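Local coordinates for protein exodeoxyribonuclease III (Neisseria meningitidis, PDB 2JC4) that probably degrades double-stranded DNA from its 3' ends as a metal-dependent 3'-5' exonuclease of the AP/ExoA family of DNA repair enzymes, at residues M1-W6 against P27-L32; M50-V55 against A66-S71; Q74-G79 against I92-S97. All coordinates share one frame; numbering follows the deposited sequence.

Contact 1: residues M1-W6 against P27-L32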
loop_
_atom_site.group_PDB
_atom_site.type_symbol
_atom_site.label_atom_id
_atom_site.label_comp_id
_atom_site.label_asym_id
_atom_site.label_seq_id
_atom_site.Cartn_x
_atom_site.Cartn_y
_atom_site.Cartn_z
ATOM N N MET A 1 -10.012 3.933 -15.083
ATOM C CA MET A 1 -9.530 2.804 -14.217
ATOM C C MET A 1 -9.350 3.290 -12.778
ATOM O O MET A 1 -8.841 4.382 -12.560
ATOM C CB MET A 1 -8.200 2.317 -14.722
ATOM C CG MET A 1 -7.563 1.283 -13.829
ATOM S SD MET A 1 -6.104 0.589 -14.576
ATOM C CE MET A 1 -6.801 -0.832 -15.409
ATOM N N LYS A 2 -9.783 2.489 -11.810
ATOM C CA LYS A 2 -9.656 2.888 -10.393
ATOM C C LYS A 2 -8.864 1.821 -9.694
ATOM O O LYS A 2 -9.223 0.619 -9.779
ATOM C CB LYS A 2 -11.030 3.002 -9.711
ATOM C CG LYS A 2 -11.749 4.300 -9.919
ATOM C CD LYS A 2 -13.106 4.284 -9.204
ATOM C CE LYS A 2 -14.254 4.356 -10.221
ATOM N NZ LYS A 2 -15.593 4.274 -9.539
ATOM N N ILE A 3 -7.812 2.234 -8.983
ATOM C CA ILE A 3 -6.979 1.275 -8.243
ATOM C C ILE A 3 -6.972 1.727 -6.791
ATOM O O ILE A 3 -6.678 2.899 -6.532
ATOM C CB ILE A 3 -5.541 1.226 -8.806
ATOM C CG1 ILE A 3 -5.579 1.110 -10.354
ATOM C CG2 ILE A 3 -4.709 0.061 -8.157
ATOM C CD1 ILE A 3 -4.226 1.089 -11.056
ATOM N N THR A 4 -7.327 0.810 -5.876
ATOM C CA THR A 4 -7.366 1.060 -4.420
ATOM C C THR A 4 -6.326 0.185 -3.698
ATOM O O THR A 4 -6.135 -0.984 -4.058
ATOM C CB THR A 4 -8.786 0.770 -3.912
ATOM O OG1 THR A 4 -9.701 1.645 -4.609
ATOM C CG2 THR A 4 -8.923 0.934 -2.346
ATOM N N THR A 5 -5.656 0.764 -2.692
ATOM C CA THR A 5 -4.777 0.026 -1.785
ATOM C C THR A 5 -5.357 0.140 -0.354
ATOM O O THR A 5 -5.860 1.198 0.033
ATOM C CB THR A 5 -3.307 0.565 -1.842
ATOM O OG1 THR A 5 -2.493 -0.141 -0.891
ATOM C CG2 THR A 5 -3.220 2.097 -1.556
ATOM N N TRP A 6 -5.315 -0.951 0.406
ATOM C CA TRP A 6 -5.878 -0.917 1.747
ATOM C C TRP A 6 -5.173 -1.884 2.657
ATOM O O TRP A 6 -5.131 -3.092 2.388
ATOM C CB TRP A 6 -7.399 -1.219 1.708
ATOM C CG TRP A 6 -8.106 -0.935 3.042
ATOM C CD1 TRP A 6 -7.661 -0.138 4.054
ATOM C CD2 TRP A 6 -9.369 -1.449 3.458
ATOM N NE1 TRP A 6 -8.570 -0.138 5.097
ATOM C CE2 TRP A 6 -9.628 -0.941 4.756
ATOM C CE3 TRP A 6 -10.316 -2.283 2.856
ATOM C CZ2 TRP A 6 -10.811 -1.246 5.465
ATOM C CZ3 TRP A 6 -11.476 -2.593 3.556
ATOM C CH2 TRP A 6 -11.723 -2.082 4.843
ATOM N N PRO A 27 -13.534 -0.654 -7.140
ATOM C CA PRO A 27 -12.423 -0.273 -8.016
ATOM C C PRO A 27 -12.245 -1.365 -9.056
ATOM O O PRO A 27 -12.886 -2.434 -8.970
ATOM C CB PRO A 27 -11.225 -0.228 -7.073
ATOM C CG PRO A 27 -11.574 -1.296 -5.979
ATOM C CD PRO A 27 -13.094 -1.296 -5.879
ATOM N N ASP A 28 -11.404 -1.115 -10.047
ATOM C CA ASP A 28 -11.015 -2.157 -10.965
ATOM C C ASP A 28 -10.002 -3.127 -10.356
ATOM O O ASP A 28 -9.984 -4.322 -10.707
ATOM C CB ASP A 28 -10.462 -1.524 -12.228
ATOM C CG ASP A 28 -11.472 -0.669 -12.882
ATOM O OD1 ASP A 28 -12.434 -1.243 -13.417
ATOM O OD2 ASP A 28 -11.362 0.555 -12.797
ATOM N N ILE A 29 -9.139 -2.597 -9.481
ATOM C CA ILE A 29 -8.082 -3.372 -8.824
ATOM C C ILE A 29 -8.039 -2.920 -7.383
ATOM O O ILE A 29 -7.995 -1.721 -7.142
ATOM C CB ILE A 29 -6.701 -3.087 -9.452
ATOM C CG1 ILE A 29 -6.696 -3.558 -10.906
ATOM C CG2 ILE A 29 -5.542 -3.837 -8.710
ATOM C CD1 ILE A 29 -5.587 -2.874 -11.737
ATOM N N LEU A 30 -8.115 -3.873 -6.449
ATOM C CA LEU A 30 -7.953 -3.611 -5.011
ATOM C C LEU A 30 -6.750 -4.414 -4.533
ATOM O O LEU A 30 -6.706 -5.630 -4.708
ATOM C CB LEU A 30 -9.189 -4.054 -4.226
ATOM C CG LEU A 30 -9.152 -4.093 -2.695
ATOM C CD1 LEU A 30 -8.882 -2.684 -2.165
ATOM C CD2 LEU A 30 -10.455 -4.652 -2.111
ATOM N N VAL A 31 -5.755 -3.744 -3.984
ATOM C CA VAL A 31 -4.626 -4.454 -3.376
ATOM C C VAL A 31 -4.697 -4.302 -1.848
ATOM O O VAL A 31 -5.088 -3.227 -1.350
ATOM C CB VAL A 31 -3.279 -4.028 -3.984
ATOM C CG1 VAL A 31 -3.313 -4.039 -5.528
ATOM C CG2 VAL A 31 -2.790 -2.653 -3.475
ATOM N N LEU A 32 -4.311 -5.367 -1.139
ATOM C CA LEU A 32 -4.453 -5.489 0.299
ATOM C C LEU A 32 -3.129 -5.802 0.955
ATOM O O LEU A 32 -2.303 -6.533 0.377
ATOM C CB LEU A 32 -5.434 -6.650 0.667
ATOM C CG LEU A 32 -6.779 -6.592 -0.048
ATOM C CD1 LEU A 32 -7.618 -7.823 0.302
ATOM C CD2 LEU A 32 -7.502 -5.340 0.421
#
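K2 and D28 meet where the two strands begin: the K2 amide donates to D28 OD2 (N to OD2 2.7 Å), which receives it on its anti lone pair. M1 CA lies 3.2 Å from the same OD2. D28 CG stands beside its own backbone N (chi1 -60°), the amide that bonds K2 O. That carbonyl is gripped by two amides, D28 N at 2.8 Å and I29 N at 3.2 Å, the latter in the carbonyl plane. Beyond it the strands run parallel, with T4 N bonded to I29 O, V31 N to T4 O and W6 N to V31 O. On one face T4 CG2 reaches L30 CD1 at 3.6 Å, while T4 OG1 lies 3.4 Å from P27 CB. On the other, I3 CG2 lies beside I29 CB, and V31 CG2 touches T5 OG1 at 3.6 Å. The hydroxyls of T4 and T5 hydrogen-bond to T251 and Q33, and W6 NE1 to O of H247, a predicted DNA-contact residue. Helix 11-23 connects the strands in a beta-alpha-beta crossover, packing on W6 and L30; strands 99-105 and 141-144 lie against the I3, T5 and V31 face. D28 thus extends the backbone pairing to the strand's start, and buried threonine hydroxyls are satisfied among largely aliphatic side chains.

Contact 2: residues M50-V55 against A66-S71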
loop_
_atom_site.group_PDB
_atom_site.type_symbol
_atom_site.label_atom_id
_atom_site.label_comp_id
_atom_site.label_asym_id
_atom_site.label_seq_id
_atom_site.Cartn_x
_atom_site.Cartn_y
_atom_site.Cartn_z
ATOM N N MET A 50 -17.813 -13.769 -5.671
ATOM C CA MET A 50 -18.340 -12.454 -5.978
ATOM C C MET A 50 -17.905 -11.997 -7.372
ATOM O O MET A 50 -18.244 -10.916 -7.804
ATOM C CB MET A 50 -17.876 -11.440 -4.932
ATOM C CG MET A 50 -18.699 -11.439 -3.646
ATOM S SD MET A 50 -18.080 -10.300 -2.372
ATOM C CE MET A 50 -18.625 -8.682 -2.942
ATOM N N GLY A 51 -17.138 -12.817 -8.056
ATOM C CA GLY A 51 -16.685 -12.487 -9.414
ATOM C C GLY A 51 -15.311 -11.836 -9.474
ATOM O O GLY A 51 -14.934 -11.281 -10.508
ATOM N N TRP A 52 -14.560 -11.907 -8.374
ATOM C CA TRP A 52 -13.207 -11.351 -8.334
ATOM C C TRP A 52 -12.110 -12.383 -8.433
ATOM O O TRP A 52 -12.128 -13.386 -7.714
ATOM C CB TRP A 52 -13.033 -10.501 -7.074
ATOM C CG TRP A 52 -13.999 -9.353 -7.081
ATOM C CD1 TRP A 52 -15.313 -9.378 -6.663
ATOM C CD2 TRP A 52 -13.756 -8.023 -7.557
ATOM N NE1 TRP A 52 -15.899 -8.143 -6.862
ATOM C CE2 TRP A 52 -14.973 -7.299 -7.425
ATOM C CE3 TRP A 52 -12.638 -7.372 -8.101
ATOM C CZ2 TRP A 52 -15.083 -5.949 -7.770
ATOM C CZ3 TRP A 52 -12.760 -6.038 -8.455
ATOM C CH2 TRP A 52 -13.975 -5.345 -8.295
ATOM N N HIS A 53 -11.124 -12.119 -9.288
ATOM C CA HIS A 53 -9.893 -12.927 -9.321
ATOM C C HIS A 53 -8.930 -12.459 -8.228
ATOM O O HIS A 53 -8.810 -11.262 -7.992
ATOM C CB HIS A 53 -9.237 -12.809 -10.679
ATOM C CG HIS A 53 -10.106 -13.288 -11.802
ATOM N ND1 HIS A 53 -10.368 -14.624 -12.019
ATOM C CD2 HIS A 53 -10.790 -12.610 -12.751
ATOM C CE1 HIS A 53 -11.168 -14.748 -13.063
ATOM N NE2 HIS A 53 -11.440 -13.538 -13.524
ATOM N N CYS A 54 -8.290 -13.409 -7.537
ATOM C CA CYS A 54 -7.428 -13.101 -6.407
ATOM C C CYS A 54 -6.105 -13.789 -6.566
ATOM O O CYS A 54 -6.077 -14.980 -6.902
ATOM C CB CYS A 54 -8.039 -13.651 -5.111
ATOM S SG CYS A 54 -9.649 -12.992 -4.759
ATOM N N VAL A 55 -5.011 -13.066 -6.320
ATOM C CA VAL A 55 -3.718 -13.719 -6.093
ATOM C C VAL A 55 -3.175 -13.199 -4.781
ATOM O O VAL A 55 -3.455 -12.061 -4.415
ATOM C CB VAL A 55 -2.706 -13.508 -7.244
ATOM C CG1 VAL A 55 -3.255 -14.156 -8.552
ATOM C CG2 VAL A 55 -2.369 -12.007 -7.454
ATOM N N ALA A 66 -2.249 -9.144 -1.025
ATOM C CA ALA A 66 -3.101 -9.754 -2.053
ATOM C C ALA A 66 -3.415 -8.748 -3.136
ATOM O O ALA A 66 -3.387 -7.560 -2.876
ATOM C CB ALA A 66 -4.414 -10.275 -1.416
ATOM N N ILE A 67 -3.718 -9.235 -4.341
ATOM C CA ILE A 67 -4.220 -8.402 -5.457
ATOM C C ILE A 67 -5.559 -8.987 -5.901
ATOM O O ILE A 67 -5.663 -10.189 -6.177
ATOM C CB ILE A 67 -3.260 -8.336 -6.658
ATOM C CG1 ILE A 67 -1.930 -7.680 -6.262
ATOM C CG2 ILE A 67 -3.917 -7.602 -7.807
ATOM C CD1 ILE A 67 -0.820 -7.858 -7.276
ATOM N N VAL A 68 -6.573 -8.144 -5.937
ATOM C CA VAL A 68 -7.943 -8.618 -6.213
ATOM C C VAL A 68 -8.457 -7.791 -7.384
ATOM O O VAL A 68 -8.365 -6.561 -7.349
ATOM C CB VAL A 68 -8.840 -8.416 -4.990
ATOM C CG1 VAL A 68 -10.250 -8.903 -5.279
ATOM C CG2 VAL A 68 -8.238 -9.089 -3.738
ATOM N N SER A 69 -8.949 -8.445 -8.441
ATOM C CA SER A 69 -9.298 -7.696 -9.643
ATOM C C SER A 69 -10.368 -8.403 -10.462
ATOM O O SER A 69 -10.500 -9.618 -10.384
ATOM C CB SER A 69 -8.045 -7.469 -10.508
ATOM O OG SER A 69 -7.355 -8.699 -10.746
ATOM N N ARG A 70 -11.146 -7.652 -11.232
ATOM C CA ARG A 70 -12.112 -8.344 -12.094
ATOM C C ARG A 70 -11.426 -8.899 -13.342
ATOM O O ARG A 70 -11.898 -9.889 -13.904
ATOM C CB ARG A 70 -13.399 -7.545 -12.353
ATOM C CG ARG A 70 -14.371 -7.723 -11.146
ATOM C CD ARG A 70 -15.846 -7.733 -11.472
ATOM N NE ARG A 70 -16.314 -9.059 -11.869
ATOM C CZ ARG A 70 -17.591 -9.421 -11.878
ATOM N NH1 ARG A 70 -18.518 -8.557 -11.468
ATOM N NH2 ARG A 70 -17.938 -10.646 -12.278
ATOM N N SER A 71 -10.297 -8.299 -13.726
ATOM C CA SER A 71 -9.384 -8.908 -14.717
ATOM C C SER A 71 -8.460 -9.983 -14.097
ATOM O O SER A 71 -8.018 -9.855 -12.966
ATOM C CB SER A 71 -8.545 -7.827 -15.393
ATOM O OG SER A 71 -9.361 -7.053 -16.259
#
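A66, near the start of its strand, lies beside V55, its CA 3.3 Å from V55 O in a CA-H...O contact. I67 forms the first antiparallel hydrogen-bonded pair, its N donating to V55 O at 2.8 Å and its O accepting from V55 N; the side chains lie side by side, V55 CG2 3.9 Å from I67 CB. V68 is the non-hydrogen-bonded partner of C54. With CG1 anti to the backbone N (chi1 180°), V68 puts that methyl 3.7 Å from W52 CB and near C54 SG. S69 pairs with H53 through both backbone bonds, while its OG donates to S71 O at 2.6 Å just past the end of the strand. R70 then lays its CG over the six-membered ring of W52, 3.4 Å from the centroid and 8° off the ring normal, a CH-pi contact. G51 CA lies over one face of the R70 guanidinium; the positive phi of G51 belongs to a Schellman motif closing the preceding helix. R70 O lies at the H53 ring edge, 3.2 Å from CD2, and S71 OG hydrogen-bonds to S97. The strands form a beta hairpin: 53-57 is an edge strand, 65-69 pairs on with 29-33, W52 leans on L22 of helix 11-23, and V55 and I67 face I92 of strand 91-96.

Contact 3: residues Q74-G79 against I92-S97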
loop_
_atom_site.group_PDB
_atom_site.type_symbol
_atom_site.label_atom_id
_atom_site.label_comp_id
_atom_site.label_asym_id
_atom_site.label_seq_id
_atom_site.Cartn_x
_atom_site.Cartn_y
_atom_site.Cartn_z
ATOM N N GLN A 74 -1.981 -11.436 -14.533
ATOM C CA GLN A 74 -0.983 -12.203 -15.290
ATOM C C GLN A 74 0.441 -12.046 -14.726
ATOM O O GLN A 74 0.726 -11.073 -14.001
ATOM C CB GLN A 74 -0.971 -11.773 -16.766
ATOM C CG GLN A 74 -2.375 -11.686 -17.418
ATOM C CD GLN A 74 -2.977 -13.071 -17.658
ATOM O OE1 GLN A 74 -2.315 -13.953 -18.218
ATOM N NE2 GLN A 74 -4.232 -13.267 -17.243
ATOM N N ASP A 75 1.291 -13.022 -15.065
ATOM C CA ASP A 75 2.717 -13.012 -14.749
ATOM C C ASP A 75 2.917 -12.601 -13.291
ATOM O O ASP A 75 3.596 -11.626 -12.980
ATOM C CB ASP A 75 3.470 -12.098 -15.722
ATOM C CG ASP A 75 3.287 -12.518 -17.176
ATOM O OD1 ASP A 75 3.300 -13.730 -17.469
ATOM O OD2 ASP A 75 3.129 -11.637 -18.033
ATOM N N VAL A 76 2.275 -13.362 -12.413
ATOM C CA VAL A 76 2.323 -13.114 -10.969
ATOM C C VAL A 76 3.738 -13.361 -10.457
ATOM O O VAL A 76 4.376 -14.358 -10.867
ATOM C CB VAL A 76 1.292 -13.970 -10.237
ATOM C CG1 VAL A 76 1.334 -13.653 -8.740
ATOM C CG2 VAL A 76 -0.093 -13.650 -10.782
ATOM N N HIS A 77 4.228 -12.440 -9.610
ATOM C CA HIS A 77 5.595 -12.467 -9.063
ATOM C C HIS A 77 5.552 -12.288 -7.556
ATOM O O HIS A 77 4.782 -11.451 -7.048
ATOM C CB HIS A 77 6.465 -11.352 -9.670
ATOM C CG HIS A 77 7.906 -11.421 -9.256
ATOM N ND1 HIS A 77 8.394 -10.770 -8.143
ATOM C CD2 HIS A 77 8.954 -12.110 -9.773
ATOM C CE1 HIS A 77 9.682 -11.038 -8.000
ATOM N NE2 HIS A 77 10.043 -11.862 -8.966
ATOM N N PHE A 78 6.366 -13.074 -6.850
ATOM C CA PHE A 78 6.383 -13.071 -5.377
ATOM C C PHE A 78 7.724 -12.640 -4.895
ATOM O O PHE A 78 8.755 -13.125 -5.385
ATOM C CB PHE A 78 6.060 -14.460 -4.786
ATOM C CG PHE A 78 4.676 -14.955 -5.143
ATOM C CD1 PHE A 78 3.573 -14.612 -4.361
ATOM C CD2 PHE A 78 4.477 -15.739 -6.275
ATOM C CE1 PHE A 78 2.294 -15.082 -4.697
ATOM C CE2 PHE A 78 3.200 -16.177 -6.627
ATOM C CZ PHE A 78 2.117 -15.845 -5.832
ATOM N N GLY A 79 7.721 -11.745 -3.911
ATOM C CA GLY A 79 8.924 -11.432 -3.154
ATOM C C GLY A 79 9.890 -10.546 -3.908
ATOM O O GLY A 79 9.528 -9.931 -4.942
ATOM N N ILE A 92 3.899 -8.602 -3.670
ATOM C CA ILE A 92 3.315 -9.388 -4.740
ATOM C C ILE A 92 3.090 -8.451 -5.913
ATOM O O ILE A 92 2.680 -7.297 -5.736
ATOM C CB ILE A 92 1.981 -10.087 -4.281
ATOM C CG1 ILE A 92 1.503 -11.078 -5.359
ATOM C CG2 ILE A 92 0.869 -9.060 -3.871
ATOM C CD1 ILE A 92 0.363 -11.993 -4.883
ATOM N N ALA A 93 3.385 -8.932 -7.114
ATOM C CA ALA A 93 3.171 -8.126 -8.324
ATOM C C ALA A 93 2.415 -8.932 -9.379
ATOM O O ALA A 93 2.492 -10.154 -9.414
ATOM C CB ALA A 93 4.507 -7.618 -8.894
ATOM N N ALA A 94 1.706 -8.246 -10.256
ATOM C CA ALA A 94 1.055 -8.947 -11.349
ATOM C C ALA A 94 0.681 -7.896 -12.363
ATOM O O ALA A 94 0.624 -6.727 -12.021
ATOM C CB ALA A 94 -0.175 -9.678 -10.874
ATOM N N THR A 95 0.463 -8.334 -13.599
ATOM C CA THR A 95 0.056 -7.460 -14.697
ATOM C C THR A 95 -1.437 -7.674 -14.864
ATOM O O THR A 95 -1.896 -8.814 -15.136
ATOM C CB THR A 95 0.809 -7.795 -16.019
ATOM O OG1 THR A 95 2.218 -7.818 -15.782
ATOM C CG2 THR A 95 0.494 -6.771 -17.091
ATOM N N VAL A 96 -2.178 -6.579 -14.673
ATOM C CA VAL A 96 -3.629 -6.583 -14.612
ATOM C C VAL A 96 -4.114 -5.567 -15.622
ATOM O O VAL A 96 -3.782 -4.378 -15.506
ATOM C CB VAL A 96 -4.160 -6.187 -13.188
ATOM C CG1 VAL A 96 -5.656 -6.388 -13.107
ATOM C CG2 VAL A 96 -3.465 -6.991 -12.078
ATOM N N SER A 97 -4.870 -6.011 -16.633
ATOM C CA SER A 97 -5.330 -5.075 -17.694
ATOM C C SER A 97 -4.187 -4.245 -18.271
ATOM O O SER A 97 -4.336 -3.034 -18.465
ATOM C CB SER A 97 -6.376 -4.100 -17.162
ATOM O OG SER A 97 -7.601 -4.739 -16.908
HETATM O O HOH W 1 3.659 -9.078 -17.528
#
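An antiparallel pair at the margin of the sheet that holds strands 91-96 and 99-105 joins Q74-G79 to I92-S97, interrupted by a beta bulge that shifts the register by one residue between Q74 and H77. Before the bulge, Q74 and T95 make a hydrogen-bonded pair: Q74 N reaches T95 O at 2.7 Å, and T95 N returns to Q74 O at 2.8 Å in a nearly straight bond (175° at the hydrogen). D75, with positive phi, marks the corner where the chain turns. In the conformer given, one of two, a water can link its carboxylate across the strands, donating to D75 OD2 and also hydrogen-bonding T95 OG1 at 2.6 Å. R100 holds both residues from the next strand, bonding to D75 O and T95 OG1. Past the bulge H77 pairs with A93 through two backbone bonds. In the four-layered alpha/beta sandwich of this family, two sheets pack face to face; strand 76-78 is an edge strand here, and strand 91-96 pairs next with strand 99-105. Toward the other sheet, V76 CG2 meets A94 CB at 4.0 Å. I92 CG1 stands anti to the backbone N (chi1 -171°), and chi2 of 169° extends CD1 to within 3.6 Å of F78 CE1, the two side chains lying side by side. V76 rests on V55 of the hairpin. H77, on the opposite face, stacks its ring with that of F130.

Overall arrangement
Contact 1 is the deepest of the three and mostly buried, whereas contacts 2 and 3 lie farther out, each including an edge strand of a different sheet. Contacts 1 and 2 share one sheet: L30 O and L32 N probably hydrogen-bond to V68 N and A66 O, joining the parallel crossover to the antiparallel hairpin. Contact 3 meets both by side-chain packing from the facing sheet, with V96 against I29 and S69, aided by a probable S71-S97 hydroxyl bond. The chemistry follows position: satisfied hydroxyls and aliphatic groups in contact 1, an arginine-tryptophan CH-pi contact at the exposed end of contact 2, and a possible water bridge at the bulge in contact 3.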